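Side-chain contacts in 2-oxoglutarate dehydrogenase E3 component (Thermus thermophilus, PDB 2YQU), which probably oxidises protein-bound dihydrolipoyl groups with NAD+, passing electrons through a redox-active disulfide and one FAD per subunit: residues T54-Y59 and Y341-I346; H289-V294 and V321-R326. All coordinates share one frame; numbering follows the deposited sequence.

Contact 1. Residues T54-Y59 and Y341-I346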
loop_
_atom_site.group_PDB
_atom_site.type_symbol
_atom_site.label_atom_id
_atom_site.label_comp_id
_atom_site.label_asym_id
_atom_site.label_seq_id
_atom_site.Cartn_x
_atom_site.Cartn_y
_atom_site.Cartn_z
ATOM N N THR A 54 11.624 7.092 -9.656
ATOM C CA THR A 54 11.707 8.246 -10.548
ATOM C C THR A 54 11.586 7.854 -12.010
ATOM O O THR A 54 10.893 8.527 -12.763
ATOM C CB THR A 54 13.011 9.055 -10.322
ATOM O OG1 THR A 54 14.150 8.183 -10.284
ATOM C CG2 THR A 54 12.992 9.743 -8.967
ATOM N N THR A 55 12.250 6.775 -12.419
ATOM C CA THR A 55 12.165 6.345 -13.817
ATOM C C THR A 55 10.774 5.843 -14.124
ATOM O O THR A 55 10.312 5.970 -15.247
ATOM C CB THR A 55 13.199 5.261 -14.190
ATOM O OG1 THR A 55 13.134 4.164 -13.270
ATOM C CG2 THR A 55 14.616 5.806 -14.095
ATOM N N GLU A 56 10.098 5.276 -13.129
ATOM C CA GLU A 56 8.745 4.786 -13.347
ATOM C C GLU A 56 7.822 5.935 -13.762
ATOM O O GLU A 56 7.033 5.782 -14.686
ATOM C CB GLU A 56 8.192 4.097 -12.099
ATOM C CG GLU A 56 6.953 3.261 -12.372
ATOM C CD GLU A 56 5.705 3.828 -11.738
ATOM O OE1 GLU A 56 5.039 3.093 -10.973
ATOM O OE2 GLU A 56 5.384 5.007 -12.006
ATOM N N ARG A 57 7.928 7.071 -13.074
ATOM C CA ARG A 57 7.120 8.257 -13.396
ATOM C C ARG A 57 7.453 8.765 -14.792
ATOM O O ARG A 57 6.565 9.103 -15.573
ATOM C CB ARG A 57 7.369 9.380 -12.381
ATOM C CG ARG A 57 6.389 9.424 -11.239
ATOM C CD ARG A 57 6.576 8.331 -10.239
ATOM N NE ARG A 57 5.384 7.494 -10.063
ATOM C CZ ARG A 57 5.371 6.350 -9.374
ATOM N NH1 ARG A 57 4.241 5.657 -9.269
ATOM N NH2 ARG A 57 6.486 5.876 -8.805
ATOM N N ILE A 58 8.744 8.826 -15.087
ATOM C CA ILE A 58 9.227 9.257 -16.398
ATOM C C ILE A 58 8.670 8.349 -17.495
ATOM O O ILE A 58 8.144 8.834 -18.500
ATOM C CB ILE A 58 10.774 9.283 -16.405
ATOM C CG1 ILE A 58 11.269 10.467 -15.586
ATOM C CG2 ILE A 58 11.341 9.361 -17.833
ATOM C CD1 ILE A 58 12.700 10.355 -15.145
ATOM N N TYR A 59 8.756 7.040 -17.278
ATOM C CA TYR A 59 8.350 6.057 -18.270
ATOM C C TYR A 59 6.862 6.182 -18.566
ATOM O O TYR A 59 6.467 6.161 -19.730
ATOM C CB TYR A 59 8.666 4.640 -17.783
ATOM C CG TYR A 59 8.544 3.554 -18.837
ATOM C CD1 TYR A 59 9.237 3.638 -20.044
ATOM C CD2 TYR A 59 7.747 2.434 -18.616
ATOM C CE1 TYR A 59 9.131 2.636 -21.014
ATOM C CE2 TYR A 59 7.640 1.423 -19.573
ATOM C CZ TYR A 59 8.335 1.531 -20.768
ATOM O OH TYR A 59 8.233 0.538 -21.722
ATOM N N TYR A 341 10.854 -4.250 -7.005
ATOM C CA TYR A 341 10.293 -2.886 -7.049
ATOM C C TYR A 341 10.220 -2.296 -8.464
ATOM O O TYR A 341 10.357 -1.088 -8.677
ATOM C CB TYR A 341 11.062 -1.992 -6.089
ATOM C CG TYR A 341 10.817 -2.416 -4.664
ATOM C CD1 TYR A 341 11.786 -3.093 -3.934
ATOM C CD2 TYR A 341 9.576 -2.213 -4.074
ATOM C CE1 TYR A 341 11.536 -3.511 -2.624
ATOM C CE2 TYR A 341 9.323 -2.631 -2.778
ATOM C CZ TYR A 341 10.312 -3.258 -2.057
ATOM O OH TYR A 341 10.024 -3.670 -0.776
ATOM N N THR A 342 9.968 -3.182 -9.412
ATOM C CA THR A 342 9.576 -2.821 -10.763
ATOM C C THR A 342 8.120 -2.348 -10.738
ATOM O O THR A 342 7.498 -2.261 -9.686
ATOM C CB THR A 342 9.726 -4.055 -11.683
ATOM O OG1 THR A 342 9.138 -5.198 -11.049
ATOM C CG2 THR A 342 11.207 -4.447 -11.873
ATOM N N HIS A 343 7.594 -1.996 -11.897
ATOM C CA HIS A 343 6.160 -1.770 -12.066
ATOM C C HIS A 343 5.726 -2.656 -13.225
ATOM O O HIS A 343 6.150 -2.434 -14.353
ATOM C CB HIS A 343 5.847 -0.301 -12.353
ATOM C CG HIS A 343 4.388 -0.026 -12.561
ATOM N ND1 HIS A 343 3.608 0.618 -11.622
ATOM C CD2 HIS A 343 3.568 -0.313 -13.597
ATOM C CE1 HIS A 343 2.371 0.715 -12.075
ATOM N NE2 HIS A 343 2.319 0.157 -13.271
ATOM N N PRO A 344 4.910 -3.677 -12.971
ATOM C CA PRO A 344 4.292 -3.953 -11.667
ATOM C C PRO A 344 5.297 -4.443 -10.629
ATOM O O PRO A 344 6.360 -4.929 -11.001
ATOM C CB PRO A 344 3.313 -5.079 -12.001
ATOM C CG PRO A 344 3.933 -5.782 -13.153
ATOM C CD PRO A 344 4.549 -4.693 -13.970
ATOM N N GLU A 345 4.959 -4.320 -9.347
ATOM C CA GLU A 345 5.736 -4.978 -8.304
ATOM C C GLU A 345 5.460 -6.480 -8.328
ATOM O O GLU A 345 4.456 -6.943 -8.861
ATOM C CB GLU A 345 5.462 -4.366 -6.918
ATOM C CG GLU A 345 5.898 -2.909 -6.846
ATOM C CD GLU A 345 5.843 -2.259 -5.474
ATOM O OE1 GLU A 345 5.337 -2.841 -4.489
ATOM O OE2 GLU A 345 6.333 -1.119 -5.382
ATOM N N ILE A 346 6.398 -7.234 -7.774
ATOM C CA ILE A 346 6.338 -8.685 -7.725
ATOM C C ILE A 346 6.684 -9.039 -6.290
ATOM O O ILE A 346 7.644 -8.498 -5.740
ATOM C CB ILE A 346 7.363 -9.277 -8.719
ATOM C CG1 ILE A 346 7.183 -8.657 -10.120
ATOM C CG2 ILE A 346 7.257 -10.772 -8.779
ATOM C CD1 ILE A 346 8.303 -8.930 -11.070
#
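Glu56 reaches from its helix to the imidazole of His343, and the carboxylate and ring planes stand nearly perpendicular, 86° apart. Glu56 OE1 approaches the ring obliquely and lies 2.9 Å from His343 ND1, while nearer the backbones Glu56 CG packs against His343 CB at 3.7 Å. In both residues CG lies anti to the backbone N (chi1 -165° for Glu56, 179° for His343), which sets Glu56 CG beside His343 CB; a bend at chi2 of Glu56 then turns its carboxylate across the ring. The contact joins helix 45-63, whose first residue is Cys45 of the redox-active disulfide with Cys40, to the turn between strands 338-340 and 345-350 in the dimerisation domain. In that turn Thr342 OG1 donates to Pro344 O at 2.8 Å, spanning the cis peptide bond before the proline. The other carboxylate oxygen, Glu56 OE2, pairs by charge with Arg57 NH1 at 3.0 Å, lying well out of the guanidinium plane. A glutamine here would probably take this charge from beside Arg57, leaving it the salt bridge to Glu53. On its far nitrogen, NE2, His343 is hydrogen-bonded to Glu381, and Arg188 of helix 177-188 touches both Glu56 and His343.

Contact 2. Residues H289-V294 and V321-R326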
loop_
_atom_site.group_PDB
_atom_site.type_symbol
_atom_site.label_atom_id
_atom_site.label_comp_id
_atom_site.label_asym_id
_atom_site.label_seq_id
_atom_site.Cartn_x
_atom_site.Cartn_y
_atom_site.Cartn_z
ATOM N N HIS A 289 19.237 -19.276 17.356
ATOM C CA HIS A 289 19.375 -17.988 18.040
ATOM C C HIS A 289 20.471 -17.113 17.444
ATOM O O HIS A 289 20.846 -16.104 18.033
ATOM C CB HIS A 289 19.638 -18.225 19.519
ATOM C CG HIS A 289 18.625 -19.118 20.154
ATOM N ND1 HIS A 289 17.537 -18.634 20.842
ATOM C CD2 HIS A 289 18.516 -20.466 20.173
ATOM C CE1 HIS A 289 16.811 -19.649 21.279
ATOM N NE2 HIS A 289 17.381 -20.770 20.881
ATOM N N LEU A 290 20.962 -17.516 16.272
ATOM C CA LEU A 290 21.973 -16.795 15.498
ATOM C C LEU A 290 23.367 -16.840 16.132
ATOM O O LEU A 290 24.227 -16.039 15.792
ATOM C CB LEU A 290 21.524 -15.356 15.206
ATOM C CG LEU A 290 20.184 -15.316 14.466
ATOM C CD1 LEU A 290 19.481 -13.998 14.660
ATOM C CD2 LEU A 290 20.391 -15.627 12.983
ATOM N N ARG A 291 23.594 -17.791 17.035
ATOM C CA ARG A 291 24.928 -18.005 17.592
ATOM C C ARG A 291 25.748 -18.870 16.647
ATOM O O ARG A 291 25.250 -19.859 16.105
ATOM C CB ARG A 291 24.868 -18.741 18.933
ATOM C CG ARG A 291 24.162 -18.034 20.049
ATOM C CD ARG A 291 23.961 -18.939 21.273
ATOM N NE ARG A 291 23.046 -20.041 20.974
ATOM C CZ ARG A 291 22.514 -20.866 21.881
ATOM N NH1 ARG A 291 22.767 -20.723 23.174
ATOM N NH2 ARG A 291 21.706 -21.839 21.484
ATOM N N THR A 292 27.019 -18.525 16.490
ATOM C CA THR A 292 27.970 -19.413 15.839
ATOM C C THR A 292 28.297 -20.526 16.828
ATOM O O THR A 292 27.706 -20.594 17.920
ATOM C CB THR A 292 29.270 -18.670 15.454
ATOM O OG1 THR A 292 29.941 -18.225 16.642
ATOM C CG2 THR A 292 28.989 -17.389 14.666
ATOM N N ARG A 293 29.249 -21.377 16.467
ATOM C CA ARG A 293 29.671 -22.455 17.352
ATOM C C ARG A 293 30.419 -21.928 18.587
ATOM O O ARG A 293 30.550 -22.644 19.581
ATOM C CB ARG A 293 30.503 -23.492 16.589
ATOM C CG ARG A 293 31.895 -23.049 16.194
ATOM C CD ARG A 293 32.715 -24.171 15.577
ATOM N NE ARG A 293 33.776 -23.677 14.702
ATOM C CZ ARG A 293 34.368 -24.397 13.748
ATOM N NH1 ARG A 293 35.333 -23.851 13.016
ATOM N NH2 ARG A 293 33.999 -25.655 13.505
ATOM N N VAL A 294 30.916 -20.693 18.516
ATOM C CA VAL A 294 31.453 -19.995 19.682
ATOM C C VAL A 294 30.309 -19.159 20.258
ATOM O O VAL A 294 29.906 -18.170 19.646
ATOM C CB VAL A 294 32.649 -19.100 19.307
ATOM C CG1 VAL A 294 33.118 -18.316 20.505
ATOM C CG2 VAL A 294 33.771 -19.950 18.740
ATOM N N VAL A 321 20.626 -9.627 19.443
ATOM C CA VAL A 321 20.973 -8.803 20.608
ATOM C C VAL A 321 19.972 -8.995 21.743
ATOM O O VAL A 321 20.330 -8.927 22.912
ATOM C CB VAL A 321 21.167 -7.299 20.257
ATOM C CG1 VAL A 321 22.270 -7.136 19.211
ATOM C CG2 VAL A 321 19.882 -6.640 19.799
ATOM N N GLU A 322 18.718 -9.253 21.398
ATOM C CA GLU A 322 17.722 -9.604 22.402
ATOM C C GLU A 322 18.051 -10.950 23.064
ATOM O O GLU A 322 17.781 -11.136 24.244
ATOM C CB GLU A 322 16.326 -9.604 21.777
ATOM C CG GLU A 322 15.803 -8.194 21.565
ATOM C CD GLU A 322 14.376 -8.131 21.050
ATOM O OE1 GLU A 322 13.836 -7.005 20.997
ATOM O OE2 GLU A 322 13.798 -9.189 20.695
ATOM N N HIS A 323 18.658 -11.869 22.317
ATOM C CA HIS A 323 19.088 -13.151 22.887
ATOM C C HIS A 323 20.291 -12.959 23.806
ATOM O O HIS A 323 20.365 -13.571 24.865
ATOM C CB HIS A 323 19.445 -14.156 21.800
ATOM C CG HIS A 323 19.770 -15.518 22.327
ATOM N ND1 HIS A 323 21.029 -16.070 22.242
ATOM C CD2 HIS A 323 19.006 -16.424 22.979
ATOM C CE1 HIS A 323 21.019 -17.272 22.792
ATOM N NE2 HIS A 323 19.801 -17.511 23.244
ATOM N N MET A 324 21.220 -12.107 23.393
ATOM C CA MET A 324 22.387 -11.774 24.211
ATOM C C MET A 324 21.959 -11.315 25.610
ATOM O O MET A 324 22.493 -11.777 26.612
ATOM C CB MET A 324 23.211 -10.657 23.557
ATOM C CG MET A 324 23.962 -11.067 22.318
ATOM S SD MET A 324 24.591 -9.636 21.451
ATOM C CE MET A 324 24.893 -10.324 19.830
ATOM N N VAL A 325 20.991 -10.409 25.666
ATOM C CA VAL A 325 20.614 -9.757 26.927
ATOM C C VAL A 325 19.592 -10.575 27.729
ATOM O O VAL A 325 19.715 -10.695 28.947
ATOM C CB VAL A 325 20.087 -8.328 26.662
ATOM C CG1 VAL A 325 19.560 -7.669 27.952
ATOM C CG2 VAL A 325 21.181 -7.470 26.028
ATOM N N ARG A 326 18.594 -11.138 27.047
ATOM C CA ARG A 326 17.456 -11.781 27.716
ATOM C C ARG A 326 17.454 -13.311 27.651
ATOM O O ARG A 326 16.711 -13.961 28.387
ATOM C CB ARG A 326 16.143 -11.262 27.128
ATOM C CG ARG A 326 15.932 -9.765 27.243
ATOM C CD ARG A 326 14.836 -9.243 26.324
ATOM N NE ARG A 326 14.476 -7.855 26.602
ATOM C CZ ARG A 326 13.607 -7.151 25.876
ATOM N NH1 ARG A 326 12.993 -7.697 24.828
ATOM N NH2 ARG A 326 13.344 -5.894 26.203
#
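The last turns of helix 310-326, the helix that follows strand 297-299 at the border of the FAD-binding parallel sheet, meet the loop leading into that strand through an offset stack of His289 on His323. The ring centroids are 4.5 Å apart and the planes tilt by 30°, so the overlap is partial: His289 ND1 comes within 3.4 Å of His323 CD2. The more central position over the His323 ring belongs to His289 CB, which makes a CH-pi contact 3.6 Å from the centroid and only 7° off the ring normal. With CG of His323 anti to its backbone N, the ring extends from the helix and offers one face to this methylene and imidazole. Helix and loop flank strand 297-299 in sequence, and the strand contributes Tyr298, whose hydroxyl is hydrogen-bonded to His323 ND1 and probably holds the ring in this rotation. Arg291 comes to the ring edge: its CD lies 3.7 Å from His323 CE1, near the ring plane. The chain bends at chi3, bringing one guanidinium face over that same CE1, with the two planes 82° apart. Arg291 NE forms a salt bridge with Asp287, whose other carboxylate oxygen accepts a bond from the backbone N of His289.

How the contacts relate
Contacts 1 and 2 lie on opposite sides of the chain's centre, 39 Å apart between their centres and about 21 Å between nearest atoms, and they do not touch. Both segments of contact 2 fall within the long sequence interval that separates the two segments of contact 1. Contact 1 is an interdomain contact, whereas contact 2 stays beside the FAD-binding sheet, away from the annotated sites. Tyr341 in contact 1 touches FAD, and the Glu56 side chain is about 10 Å from that of the FAD-binding Lys49. The second subunit reaches contact 1, where its Arg375 forms a salt bridge with Glu345, but does not touch contact 2.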